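Local coordinates for protein ADP-ribosylating toxin CARDS (Mycoplasma pneumoniae, PDB 4TLV) that transfers the ADP-ribosyl group of NAD+ to multiple target proteins in vitro and causes vacuolization of mammalian cells, at residues A[26-31]-A[138-143]; A[84-89]-A[143-148]; A[277-282]-A[418-423]; A[300-305]-A[398-403]; A[331-336]-A[489-494]. All blocks are in the same frame, centred on the assembly; numbering follows the deposited sequence.

Contact 1: residues A[26-31]-A[138-143]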
# COMPACT_ATOMS: atom_id res chain seq x y z
N PHE A 26 -16.92 12.17 15.10
CA PHE A 26 -17.43 12.01 13.74
C PHE A 26 -18.69 11.15 13.74
O PHE A 26 -18.76 10.14 14.41
CB PHE A 26 -16.38 11.33 12.85
CG PHE A 26 -15.13 12.14 12.66
CD1 PHE A 26 -15.06 13.10 11.65
CD2 PHE A 26 -14.02 11.94 13.48
CE1 PHE A 26 -13.92 13.85 11.48
CE2 PHE A 26 -12.86 12.69 13.30
CZ PHE A 26 -12.81 13.64 12.29
N SER A 27 -19.69 11.56 12.97
CA SER A 27 -20.95 10.82 12.90
C SER A 27 -21.01 10.01 11.62
O SER A 27 -20.31 10.33 10.66
CB SER A 27 -22.13 11.80 12.94
OG SER A 27 -22.22 12.41 14.22
N THR A 28 -21.84 8.97 11.59
CA THR A 28 -21.94 8.12 10.41
C THR A 28 -22.87 8.75 9.36
O THR A 28 -23.69 9.61 9.68
CB THR A 28 -22.51 6.74 10.77
OG1 THR A 28 -23.89 6.89 11.14
CG2 THR A 28 -21.73 6.10 11.93
N LEU A 29 -22.75 8.29 8.12
CA LEU A 29 -23.68 8.66 7.07
C LEU A 29 -25.07 8.08 7.33
O LEU A 29 -26.09 8.75 7.13
CB LEU A 29 -23.17 8.15 5.71
CG LEU A 29 -21.87 8.78 5.20
CD1 LEU A 29 -21.23 7.91 4.12
CD2 LEU A 29 -22.13 10.20 4.70
N GLY A 30 -25.12 6.81 7.74
CA GLY A 30 -26.37 6.09 7.90
C GLY A 30 -26.24 4.87 8.80
O GLY A 30 -25.37 4.81 9.67
N ASP A 31 -27.12 3.90 8.60
CA ASP A 31 -27.18 2.75 9.52
C ASP A 31 -26.89 1.39 8.88
O ASP A 31 -27.15 0.35 9.50
CB ASP A 31 -28.51 2.71 10.30
CG ASP A 31 -29.74 2.67 9.40
OD1 ASP A 31 -29.60 2.39 8.19
OD2 ASP A 31 -30.87 2.90 9.92
N ASP A 138 -16.72 0.90 13.11
CA ASP A 138 -18.03 0.28 13.09
C ASP A 138 -18.87 1.24 13.91
O ASP A 138 -19.06 1.06 15.12
CB ASP A 138 -17.94 -1.11 13.74
CG ASP A 138 -19.19 -1.95 13.52
OD1 ASP A 138 -20.18 -1.44 12.94
OD2 ASP A 138 -19.16 -3.13 13.93
N GLY A 139 -19.30 2.32 13.26
CA GLY A 139 -20.09 3.36 13.91
C GLY A 139 -19.36 4.65 14.24
O GLY A 139 -18.21 4.86 13.83
N PRO A 140 -20.02 5.52 15.01
CA PRO A 140 -19.52 6.86 15.33
C PRO A 140 -18.18 6.86 16.05
O PRO A 140 -17.85 5.93 16.80
CB PRO A 140 -20.59 7.42 16.29
CG PRO A 140 -21.81 6.61 16.01
CD PRO A 140 -21.32 5.25 15.65
N ILE A 141 -17.42 7.93 15.86
CA ILE A 141 -16.16 8.11 16.56
C ILE A 141 -16.35 9.21 17.59
O ILE A 141 -16.74 10.31 17.23
CB ILE A 141 -15.02 8.52 15.59
CG1 ILE A 141 -14.79 7.43 14.55
CG2 ILE A 141 -13.72 8.79 16.38
CD1 ILE A 141 -13.73 7.79 13.50
N ALA A 142 -16.09 8.89 18.86
CA ALA A 142 -16.26 9.85 19.95
C ALA A 142 -15.23 10.97 19.91
O ALA A 142 -14.10 10.77 19.47
CB ALA A 142 -16.18 9.14 21.27
N ALA A 143 -15.61 12.15 20.41
CA ALA A 143 -14.67 13.27 20.48
C ALA A 143 -13.40 12.89 21.25
O ALA A 143 -12.30 13.35 20.93
CB ALA A 143 -15.34 14.49 21.13

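Contact 2: residues A[84-89]-A[143-148]. With SO4 (sulfate ion), chain G.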
# COMPACT_ATOMS: atom_id res chain seq x y z
N ARG A 84 -7.05 8.42 17.87
CA ARG A 84 -6.61 7.22 18.55
C ARG A 84 -7.56 6.10 18.19
O ARG A 84 -8.77 6.23 18.33
CB ARG A 84 -6.57 7.40 20.09
CG ARG A 84 -6.17 6.14 20.87
CD ARG A 84 -6.12 6.39 22.41
NE ARG A 84 -7.23 7.24 22.85
CZ ARG A 84 -8.48 6.83 22.99
NH1 ARG A 84 -8.81 5.55 22.77
NH2 ARG A 84 -9.42 7.69 23.36
N ALA A 85 -7.00 4.98 17.72
CA ALA A 85 -7.80 3.82 17.34
C ALA A 85 -8.11 2.92 18.54
O ALA A 85 -7.33 2.86 19.48
CB ALA A 85 -7.08 3.03 16.27
N ASP A 86 -9.24 2.23 18.49
CA ASP A 86 -9.62 1.31 19.56
C ASP A 86 -10.32 0.09 18.92
O ASP A 86 -10.29 -0.05 17.71
CB ASP A 86 -10.49 2.01 20.62
CG ASP A 86 -11.81 2.56 20.05
OD1 ASP A 86 -12.35 1.97 19.10
OD2 ASP A 86 -12.33 3.58 20.58
N GLN A 87 -10.93 -0.77 19.73
CA GLN A 87 -11.46 -2.05 19.24
C GLN A 87 -12.59 -1.92 18.21
O GLN A 87 -12.95 -2.91 17.56
CB GLN A 87 -11.93 -2.94 20.41
CG GLN A 87 -13.23 -2.40 21.03
CD GLN A 87 -13.76 -3.23 22.20
OE1 GLN A 87 -13.04 -4.04 22.80
NE2 GLN A 87 -15.04 -3.02 22.53
N HIS A 88 -13.17 -0.73 18.03
CA HIS A 88 -14.16 -0.63 16.96
C HIS A 88 -13.60 -0.10 15.62
O HIS A 88 -14.36 0.21 14.71
CB HIS A 88 -15.49 0.03 17.41
CG HIS A 88 -15.52 1.53 17.31
ND1 HIS A 88 -14.70 2.35 18.05
CD2 HIS A 88 -16.37 2.35 16.64
CE1 HIS A 88 -15.01 3.62 17.80
NE2 HIS A 88 -16.02 3.65 16.95
N PHE A 89 -12.27 -0.05 15.52
CA PHE A 89 -11.58 0.27 14.27
C PHE A 89 -11.04 -1.02 13.63
O PHE A 89 -10.30 -1.76 14.26
CB PHE A 89 -10.38 1.18 14.54
CG PHE A 89 -10.72 2.58 14.97
CD1 PHE A 89 -11.42 2.82 16.15
CD2 PHE A 89 -10.25 3.66 14.24
CE1 PHE A 89 -11.69 4.13 16.57
CE2 PHE A 89 -10.52 4.97 14.64
CZ PHE A 89 -11.23 5.20 15.80
N ALA A 143 -15.61 12.15 20.41
CA ALA A 143 -14.67 13.27 20.48
C ALA A 143 -13.40 12.89 21.25
O ALA A 143 -12.30 13.35 20.93
CB ALA A 143 -15.34 14.49 21.13
N ALA A 144 -13.56 12.06 22.28
CA ALA A 144 -12.44 11.64 23.12
C ALA A 144 -11.32 10.89 22.38
O ALA A 144 -10.20 10.83 22.89
CB ALA A 144 -12.94 10.83 24.32
N ASN A 145 -11.62 10.31 21.21
CA ASN A 145 -10.59 9.65 20.40
C ASN A 145 -9.72 10.64 19.60
O ASN A 145 -8.64 10.28 19.14
CB ASN A 145 -11.22 8.66 19.38
CG ASN A 145 -11.77 7.41 20.04
OD1 ASN A 145 -12.82 7.56 20.83
ND2 ASN A 145 -11.26 6.30 19.80
N VAL A 146 -10.20 11.86 19.41
CA VAL A 146 -9.55 12.78 18.47
C VAL A 146 -8.48 13.59 19.20
O VAL A 146 -8.80 14.41 20.08
CB VAL A 146 -10.56 13.71 17.78
CG1 VAL A 146 -9.87 14.60 16.73
CG2 VAL A 146 -11.67 12.90 17.11
N ARG A 147 -7.22 13.35 18.88
CA ARG A 147 -6.15 13.98 19.64
C ARG A 147 -5.75 15.34 19.11
O ARG A 147 -5.55 16.28 19.89
CB ARG A 147 -4.90 13.09 19.73
CG ARG A 147 -3.78 13.71 20.60
CD ARG A 147 -2.70 12.71 20.99
NE ARG A 147 -1.72 12.52 19.92
CZ ARG A 147 -0.54 11.92 20.09
NH1 ARG A 147 -0.20 11.46 21.29
NH2 ARG A 147 0.29 11.79 19.07
N SER A 148 -5.63 15.45 17.78
CA SER A 148 -5.02 16.65 17.18
C SER A 148 -5.65 16.97 15.83
O SER A 148 -6.31 16.13 15.22
CB SER A 148 -3.52 16.43 16.95
OG SER A 148 -2.89 15.93 18.12
S SO4 G . 2.64 8.98 20.58
O1 SO4 G . 1.87 9.45 21.72
O2 SO4 G . 4.06 8.80 20.93
O3 SO4 G . 2.10 7.69 20.15
O4 SO4 G . 2.55 9.97 19.49
O HOH W 1 -12.29 7.02 23.48

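Contact 3: residues A[277-282]-A[418-423]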
# COMPACT_ATOMS: atom_id res chain seq x y z
N VAL A 277 14.10 12.91 -13.33
CA VAL A 277 14.12 13.54 -12.02
C VAL A 277 15.44 14.28 -11.81
O VAL A 277 16.52 13.69 -11.92
CB VAL A 277 13.97 12.49 -10.89
CG1 VAL A 277 13.97 13.18 -9.53
CG2 VAL A 277 12.65 11.68 -11.10
N TYR A 278 15.32 15.57 -11.51
CA TYR A 278 16.47 16.46 -11.29
C TYR A 278 16.53 16.95 -9.85
O TYR A 278 15.55 17.45 -9.32
CB TYR A 278 16.37 17.68 -12.20
CG TYR A 278 16.60 17.40 -13.66
CD1 TYR A 278 15.61 16.81 -14.43
CD2 TYR A 278 17.79 17.75 -14.26
CE1 TYR A 278 15.81 16.57 -15.78
CE2 TYR A 278 18.01 17.52 -15.61
CZ TYR A 278 17.02 16.93 -16.36
OH TYR A 278 17.24 16.69 -17.69
N LEU A 279 17.71 16.83 -9.24
CA LEU A 279 17.92 17.29 -7.88
C LEU A 279 19.03 18.34 -7.83
O LEU A 279 19.94 18.33 -8.66
CB LEU A 279 18.26 16.11 -6.97
CG LEU A 279 17.18 15.03 -6.98
CD1 LEU A 279 17.74 13.77 -7.58
CD2 LEU A 279 16.63 14.78 -5.59
N ARG A 280 18.96 19.22 -6.85
CA ARG A 280 19.96 20.27 -6.68
C ARG A 280 20.48 20.28 -5.24
O ARG A 280 19.70 20.16 -4.29
CB ARG A 280 19.38 21.64 -7.08
CG ARG A 280 20.38 22.79 -7.08
CD ARG A 280 19.82 23.99 -7.83
NE ARG A 280 19.71 23.72 -9.26
CZ ARG A 280 18.96 24.41 -10.11
NH1 ARG A 280 18.24 25.45 -9.68
NH2 ARG A 280 18.94 24.07 -11.39
N GLY A 281 21.79 20.37 -5.10
CA GLY A 281 22.42 20.44 -3.80
C GLY A 281 22.18 21.82 -3.23
O GLY A 281 22.31 22.81 -3.94
N ILE A 282 21.83 21.87 -1.95
CA ILE A 282 21.39 23.11 -1.31
C ILE A 282 22.45 24.20 -1.26
O ILE A 282 22.17 25.37 -1.52
CB ILE A 282 20.87 22.83 0.10
CG1 ILE A 282 19.53 22.12 0.01
CG2 ILE A 282 20.71 24.13 0.88
CD1 ILE A 282 18.60 22.76 -0.99
N LEU A 418 19.92 17.27 -1.08
CA LEU A 418 19.45 17.43 -2.45
C LEU A 418 17.94 17.55 -2.41
O LEU A 418 17.27 16.80 -1.70
CB LEU A 418 19.78 16.18 -3.25
CG LEU A 418 21.25 15.84 -3.43
CD1 LEU A 418 21.37 14.38 -3.80
CD2 LEU A 418 21.82 16.73 -4.52
N GLN A 419 17.41 18.49 -3.17
CA GLN A 419 15.97 18.68 -3.24
C GLN A 419 15.56 18.64 -4.70
O GLN A 419 16.32 19.04 -5.58
CB GLN A 419 15.56 20.00 -2.57
CG GLN A 419 15.85 20.01 -1.06
CD GLN A 419 15.33 21.25 -0.34
OE1 GLN A 419 14.95 22.23 -0.97
NE2 GLN A 419 15.33 21.20 0.99
N ILE A 420 14.37 18.13 -4.95
CA ILE A 420 13.88 18.07 -6.32
C ILE A 420 13.54 19.47 -6.78
O ILE A 420 12.90 20.22 -6.07
CB ILE A 420 12.63 17.18 -6.44
CG1 ILE A 420 13.02 15.75 -6.03
CG2 ILE A 420 12.09 17.23 -7.87
CD1 ILE A 420 11.98 14.71 -6.32
N ILE A 421 13.97 19.82 -7.98
CA ILE A 421 13.63 21.12 -8.53
C ILE A 421 12.68 20.93 -9.71
O ILE A 421 12.93 20.11 -10.60
CB ILE A 421 14.89 21.91 -8.95
CG1 ILE A 421 15.69 21.12 -9.99
CG2 ILE A 421 15.74 22.20 -7.72
CD1 ILE A 421 16.87 21.89 -10.60
N VAL A 422 11.60 21.69 -9.70
CA VAL A 422 10.57 21.57 -10.72
C VAL A 422 10.58 22.80 -11.62
O VAL A 422 10.43 23.93 -11.15
CB VAL A 422 9.18 21.44 -10.08
CG1 VAL A 422 8.09 21.47 -11.16
CG2 VAL A 422 9.10 20.15 -9.26
N ASP A 423 10.73 22.55 -12.91
CA ASP A 423 10.81 23.61 -13.89
C ASP A 423 10.75 22.98 -15.27
O ASP A 423 11.00 21.79 -15.43
CB ASP A 423 12.13 24.36 -13.72
CG ASP A 423 12.23 25.58 -14.62
OD1 ASP A 423 11.70 26.64 -14.22
OD2 ASP A 423 12.82 25.46 -15.72

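Contact 4: residues A[300-305]-A[398-403]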
# COMPACT_ATOMS: atom_id res chain seq x y z
N PHE A 300 21.96 6.10 -8.63
CA PHE A 300 23.04 7.07 -8.54
C PHE A 300 22.69 8.39 -9.19
O PHE A 300 21.65 8.53 -9.84
CB PHE A 300 24.30 6.48 -9.19
CG PHE A 300 24.05 5.90 -10.53
CD1 PHE A 300 23.68 4.57 -10.67
CD2 PHE A 300 24.16 6.67 -11.67
CE1 PHE A 300 23.43 4.03 -11.93
CE2 PHE A 300 23.92 6.14 -12.92
CZ PHE A 300 23.55 4.81 -13.05
N LEU A 301 23.59 9.35 -9.03
CA LEU A 301 23.37 10.71 -9.51
C LEU A 301 24.43 11.06 -10.54
O LEU A 301 25.61 10.75 -10.37
CB LEU A 301 23.49 11.68 -8.33
CG LEU A 301 22.59 11.45 -7.12
CD1 LEU A 301 23.17 12.14 -5.88
CD2 LEU A 301 21.20 11.96 -7.41
N VAL A 302 24.00 11.70 -11.63
CA VAL A 302 24.90 12.13 -12.68
C VAL A 302 24.76 13.64 -12.80
O VAL A 302 23.65 14.15 -12.95
CB VAL A 302 24.54 11.46 -14.01
CG1 VAL A 302 25.34 12.06 -15.17
CG2 VAL A 302 24.75 9.95 -13.91
N GLU A 303 25.88 14.35 -12.71
CA GLU A 303 25.81 15.81 -12.71
C GLU A 303 25.43 16.35 -14.09
O GLU A 303 25.90 15.84 -15.11
CB GLU A 303 27.11 16.45 -12.23
CG GLU A 303 27.04 17.96 -12.18
CD GLU A 303 28.21 18.59 -11.43
OE1 GLU A 303 29.12 17.84 -11.01
OE2 GLU A 303 28.21 19.83 -11.26
N VAL A 304 24.59 17.38 -14.12
CA VAL A 304 24.10 17.95 -15.37
C VAL A 304 25.13 18.79 -16.12
O VAL A 304 25.49 18.47 -17.26
CB VAL A 304 22.85 18.81 -15.14
CG1 VAL A 304 22.43 19.50 -16.43
CG2 VAL A 304 21.71 17.97 -14.58
N ASN A 305 25.58 19.88 -15.50
CA ASN A 305 26.47 20.84 -16.16
C ASN A 305 25.77 21.70 -17.22
O ASN A 305 26.41 22.44 -17.97
CB ASN A 305 27.69 20.15 -16.78
CG ASN A 305 28.66 19.63 -15.73
OD1 ASN A 305 29.04 20.36 -14.82
ND2 ASN A 305 29.06 18.37 -15.86
N GLY A 398 34.26 11.14 -9.64
CA GLY A 398 33.79 10.21 -10.65
C GLY A 398 32.55 10.72 -11.37
O GLY A 398 32.09 11.83 -11.12
N SER A 399 32.02 9.88 -12.26
CA SER A 399 30.88 10.24 -13.10
C SER A 399 29.54 10.03 -12.40
O SER A 399 28.56 10.69 -12.71
CB SER A 399 30.93 9.40 -14.39
OG SER A 399 29.69 9.46 -15.09
N GLN A 400 29.50 9.08 -11.47
CA GLN A 400 28.27 8.72 -10.79
C GLN A 400 28.45 8.88 -9.29
O GLN A 400 29.47 8.48 -8.75
CB GLN A 400 27.89 7.27 -11.11
CG GLN A 400 27.66 7.00 -12.58
CD GLN A 400 27.32 5.55 -12.88
OE1 GLN A 400 27.42 4.69 -12.01
NE2 GLN A 400 26.92 5.28 -14.12
N HIS A 401 27.46 9.47 -8.63
CA HIS A 401 27.55 9.66 -7.19
C HIS A 401 26.43 8.91 -6.49
O HIS A 401 25.29 8.86 -6.97
CB HIS A 401 27.50 11.14 -6.85
CG HIS A 401 28.54 11.95 -7.56
ND1 HIS A 401 29.81 12.27 -7.22
CD2 HIS A 401 28.32 12.51 -8.81
CE1 HIS A 401 30.33 13.02 -8.25
NE2 HIS A 401 29.41 13.15 -9.20
N ASP A 402 26.77 8.33 -5.34
CA ASP A 402 25.81 7.59 -4.54
C ASP A 402 24.80 8.51 -3.88
O ASP A 402 25.06 9.69 -3.64
CB ASP A 402 26.54 6.76 -3.48
CG ASP A 402 27.21 5.52 -4.07
OD1 ASP A 402 27.06 5.27 -5.29
OD2 ASP A 402 27.87 4.80 -3.31
N LEU A 403 23.63 7.95 -3.59
CA LEU A 403 22.52 8.69 -3.00
C LEU A 403 22.24 8.17 -1.60
O LEU A 403 22.08 6.97 -1.40
CB LEU A 403 21.27 8.58 -3.87
CG LEU A 403 20.01 9.27 -3.35
CD1 LEU A 403 20.22 10.79 -3.30
CD2 LEU A 403 18.79 8.90 -4.23
O HOH W 2 28.44 13.16 -12.15

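Contact 5: residues A[331-336]-A[489-494]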
# COMPACT_ATOMS: atom_id res chain seq x y z
N ALA A 331 11.89 -10.25 -16.47
CA ALA A 331 11.07 -11.21 -15.75
C ALA A 331 9.81 -10.55 -15.15
O ALA A 331 9.22 -11.08 -14.21
CB ALA A 331 11.89 -11.91 -14.66
N GLN A 332 9.43 -9.41 -15.71
CA GLN A 332 8.17 -8.75 -15.40
C GLN A 332 8.05 -8.18 -13.98
O GLN A 332 6.95 -8.01 -13.48
CB GLN A 332 6.99 -9.67 -15.71
CG GLN A 332 7.00 -10.23 -17.13
CD GLN A 332 6.02 -11.37 -17.29
OE1 GLN A 332 6.15 -12.42 -16.66
NE2 GLN A 332 5.00 -11.16 -18.11
N ILE A 333 9.16 -7.87 -13.34
CA ILE A 333 9.04 -7.19 -12.06
C ILE A 333 9.39 -5.71 -12.15
O ILE A 333 10.12 -5.26 -13.04
CB ILE A 333 9.80 -7.88 -10.91
CG1 ILE A 333 11.29 -7.91 -11.22
CG2 ILE A 333 9.22 -9.29 -10.60
CD1 ILE A 333 12.02 -8.93 -10.39
N SER A 334 8.82 -4.96 -11.23
CA SER A 334 8.99 -3.52 -11.11
C SER A 334 10.01 -3.29 -10.01
O SER A 334 10.08 -4.06 -9.06
CB SER A 334 7.65 -2.90 -10.72
OG SER A 334 7.79 -1.53 -10.40
N LEU A 335 10.83 -2.24 -10.16
CA LEU A 335 11.83 -1.89 -9.16
C LEU A 335 11.61 -0.48 -8.58
O LEU A 335 11.24 0.43 -9.32
CB LEU A 335 13.23 -1.96 -9.78
CG LEU A 335 13.64 -3.34 -10.30
CD1 LEU A 335 14.82 -3.22 -11.29
CD2 LEU A 335 13.98 -4.28 -9.13
N SER A 336 11.86 -0.33 -7.28
CA SER A 336 11.62 0.91 -6.54
C SER A 336 12.86 1.31 -5.74
O SER A 336 13.62 0.45 -5.31
CB SER A 336 10.46 0.71 -5.55
OG SER A 336 9.23 0.58 -6.22
N GLN A 489 16.03 -11.05 -13.52
CA GLN A 489 15.67 -11.75 -14.76
C GLN A 489 15.17 -13.18 -14.55
O GLN A 489 14.93 -13.90 -15.51
CB GLN A 489 16.86 -11.78 -15.74
CG GLN A 489 17.18 -10.45 -16.40
CD GLN A 489 17.83 -9.47 -15.45
OE1 GLN A 489 17.40 -8.33 -15.32
NE2 GLN A 489 18.88 -9.93 -14.77
N ASN A 490 15.02 -13.60 -13.29
CA ASN A 490 14.64 -14.97 -13.01
C ASN A 490 13.64 -15.02 -11.86
O ASN A 490 14.01 -14.84 -10.70
CB ASN A 490 15.87 -15.80 -12.67
CG ASN A 490 16.80 -15.98 -13.87
OD1 ASN A 490 16.52 -16.79 -14.76
ND2 ASN A 490 17.88 -15.21 -13.92
N VAL A 491 12.37 -15.26 -12.19
CA VAL A 491 11.28 -15.27 -11.21
C VAL A 491 10.52 -16.60 -11.30
O VAL A 491 10.18 -17.04 -12.40
CB VAL A 491 10.32 -14.08 -11.45
CG1 VAL A 491 9.12 -14.14 -10.50
CG2 VAL A 491 11.07 -12.75 -11.28
N PHE A 492 10.28 -17.23 -10.14
CA PHE A 492 9.63 -18.54 -10.10
C PHE A 492 8.36 -18.52 -9.27
O PHE A 492 8.34 -17.93 -8.19
CB PHE A 492 10.60 -19.57 -9.49
CG PHE A 492 11.88 -19.72 -10.27
CD1 PHE A 492 12.91 -18.81 -10.10
CD2 PHE A 492 12.04 -20.75 -11.18
CE1 PHE A 492 14.09 -18.94 -10.81
CE2 PHE A 492 13.21 -20.88 -11.90
CZ PHE A 492 14.23 -19.97 -11.72
N PHE A 493 7.32 -19.20 -9.77
CA PHE A 493 5.98 -19.17 -9.18
C PHE A 493 5.58 -20.50 -8.53
O PHE A 493 5.87 -21.58 -9.06
CB PHE A 493 4.96 -18.82 -10.26
CG PHE A 493 5.14 -17.43 -10.82
CD1 PHE A 493 6.11 -17.17 -11.79
CD2 PHE A 493 4.37 -16.38 -10.36
CE1 PHE A 493 6.28 -15.88 -12.30
CE2 PHE A 493 4.53 -15.09 -10.85
CZ PHE A 493 5.49 -14.84 -11.83
N LEU A 494 4.89 -20.41 -7.40
CA LEU A 494 4.51 -21.58 -6.62
C LEU A 494 3.37 -22.29 -7.32
O LEU A 494 2.34 -21.68 -7.61
CB LEU A 494 4.09 -21.15 -5.20
CG LEU A 494 3.69 -22.28 -4.23
CD1 LEU A 494 4.87 -23.22 -4.03
CD2 LEU A 494 3.22 -21.72 -2.92

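Contact 1: residues A[26-31]-A[138-143]
Phe26 and Ile141 face each other as one antiparallel hydrogen-bonded bridge, which ties the loop after helix 18-24 to the loop between strands 134-138 and 146-156. Both rungs of the pair are made: Phe26 N donates to Ile141 O at 2.8 Å, and Ile141 N returns a bond to Phe26 O at 3.0 Å with an N-H...O angle of 161°. Since no neighbouring residue extends the ladder, the two loops touch as an isolated bridge and not as a sheet.

The apolar part flanks this bridge. The Phe26 and Ile141 side chains lie side by side and point the same way; the edge of the ring is what touches, with Phe26 CD2 4.1 Å from Ile141 CB. Both side chains also pack on Ile50 of strand 49-53 and Ile83 of strand 76-84, and Tyr81 meets the Phe26 ring edge-to-face.

Further along, the methyl of Thr28 does the work. With OG1 between the backbone N and the carbonyl carbon (chi1 68°), CG2 is left beside the backbone N, where it meets the Gly139-Pro140 peptide, Thr28 CG2 sitting 3.6 Å from Pro140 N. Thr28 OG1 gives a bond to Gly30 O at 2.9 Å within its own loop.

The N-H and C=O of Phe26 and of Ile141 thus satisfy one another, setting the two residues opposite at this one point, where their side chains are buried.

Contact 2: residues A[84-89]-A[143-148]
Arg84 and Asn145 pair through one backbone bond, Arg84 N to Asn145 O at 2.8 Å, at the end of strand 76-84 and just ahead of strand 146-156, while Asp86 to Phe89 form a type I turn.

The carboxamide of Asn145 fills the place of the second rung. Its ND2 donates to Arg84 O at 2.9 Å, nearly straight at 169°, and to Asp86 OD2 at 3.0 Å; both acceptors lie close to the amide plane. The carboxylate stands 84° to that plane and is met from above its own. The other oxygen, Asp86 OD1, takes His88 ND1 at 2.6 Å through its syn lone pair and His88 N on the anti side, the latter making an Asx turn. His88 NE2 is bonded to Pro140 O.

Arg84 bends at chi3 (40°), and its NH2 reaches Ala144 O only weakly; a water joins that nitrogen to Asn145 OD1, while NH1 is held by Thr190. Arg147 grips a sulfate, probably from the crystallisation liquor, through NH1 and NH2.

With both amide hydrogens spent and OD1 on the water, the Asn145 carboxamide would be held against rotation, and the shared carboxylate couples the turn to the 3-10 turn leading into strand 146-156.

Contact 3: residues A[277-282]-A[418-423]
Strand 278-281, the first of the D2 beta-trefoil domain, pairs antiparallel with strand 415-421, the last strand of the domain. Arg280 and Gln419 form the hydrogen-bonded pair: Arg280 N to Gln419 O is 2.9 Å and Gln419 N to Arg280 O 3.0 Å. Non-hydrogen-bonded pairs lie before and after it, Leu279 with Ile420 and Gly281 with Leu418. A further bond, Ile421 N to Tyr278 O, extends the ladder. The axes of the short segments stand at 135°, so the antiparallel pair is strongly twisted here.

The two faces differ in chemistry. On the face of Leu279, Leu418 and Ile420, Leu279 CD2 touches Ile420 CG1 at 3.8 Å, and Leu418 CD2 lies 3.7 Å from Gly281 N, over the backbone of a residue that has no side chain. Leu290 and Leu390 add to this apolar layer.

Toward Arg280 the groups are mixed. Ile421 CG1 stands between the backbone N and the carbonyl carbon (chi1 59°), and CD1 beyond it lies over one face of the Arg280 guanidinium, offset toward the rim. Thr287 OG1 is hydrogen-bonded to Arg280 NE. Ile282 CD1 lies against the amide of Gln419, 3.7 Å from Gln419 CD, the two side chains crossing at a slant.

Pairing of the first strand with the last in this way closes the barrel of a beta-trefoil.

Contact 4: residues A[300-305]-A[398-403]
Phe300 lays its ring against the side-chain amide of Gln400 where strand 298-303 runs beside the start of strand 401-407. Followed outward, Gln400 begins with CB, 3.8 Å from Phe300 CD2. Its CG, anti to the carbonyl carbon (chi1 -61°), comes to 3.6 Å from the same ring atom, and from there the chain runs extended across the ring. Gln400 CD lies 3.5 Å from Phe300 CE2. At the tip the two branches part: OE1 stands over the ring centre, 3.7 Å above the plane, while NE2 passes to the rim and comes 3.3 Å from Phe300 CE2. Ring and amide planes are only 12° apart, so this is a stack of flat groups, and Pro311 also touches the ring.

The backbone here belongs to the D2 beta-trefoil. Leu301 and His401 make an antiparallel hydrogen-bonded pair, Leu301 N to His401 O at 2.7 Å and His401 N to Leu301 O at 2.8 Å. On the face of Leu301 and His401 the domain interior begins: Leu301 CD1 meets Leu403 CD1, and both leucines rest on Leu418.

His401 turns the edge of its imidazole to Leu301 O. Its ND1 bonds Ser396 OG and Trp392 meets the ring edge-to-face, while NE2 shares a water with Glu303 N and Ser399 O, a bridge that carries the strand pairing one step beyond its direct bonds.

Contact 5: residues A[331-336]-A[489-494]
Ala331 and Val491 make the close part of this contact, a small apolar patch between domains D2 and D3. The methyl Ala331 CB is 3.6 Å from Val491 CG2 and also lies 3.5 Å from the carbonyl carbon Gln489 C, pressed against the peptide that leads into strand 490-495. Val491 presents one branch only: CG2, anti to the carbonyl carbon, also receives Ile333. With Ile333 CG1 between the backbone N and the carbonyl carbon (chi1 61°), its CG2 lies beside the backbone N, and both Ile333 CG2 and CD1 stand 4.0 Å from Val491 CG2. Strand 481-485 of D3 adds Val485, against Ile333, and Phe483, against Val491.

The outer side is looser and polar. Gln489 and Asn490 direct their CB atoms away from the D2 segment, and no hydrogen bond crosses between the segments. Gln489 is exposed. Asn490 turns to its own domain, where OD1 meets Lys513 and ND2 meets Asp487. Gln332, by contrast, leaves D2 and bonds Asp515 and Met516 of D3, so polar links lie beside the apolar patch.

The contact thus joins two beta-trefoil domains, D2 and D3, by side-chain packing, strands 335-340 and 490-495 each remaining in the sheet of its own trefoil.

Along the chain the contacts fall into three groups. Contacts 1 and 2 lie in the mono-ADP-ribosyltransferase domain, with alternating segments, centres 12 Å apart and Ala143 in common; a backbone bond joins His88 to Asp138. Contacts 3 and 4 lie in D2, centres 13 Å apart: contact 4 is nested within the loop closed by contact 3, and both reach the same sheet. Contact 5 joins D2 to D3, its segments alternating with those of contacts 3 and 4 and its nearest atoms about 11 Å and 10 Å from theirs. Contacts 1 and 2 close before contact 3 opens and stay at least about 25 Å, between nearest atoms, from the others; none of the five joins enzymatic to trefoil parts.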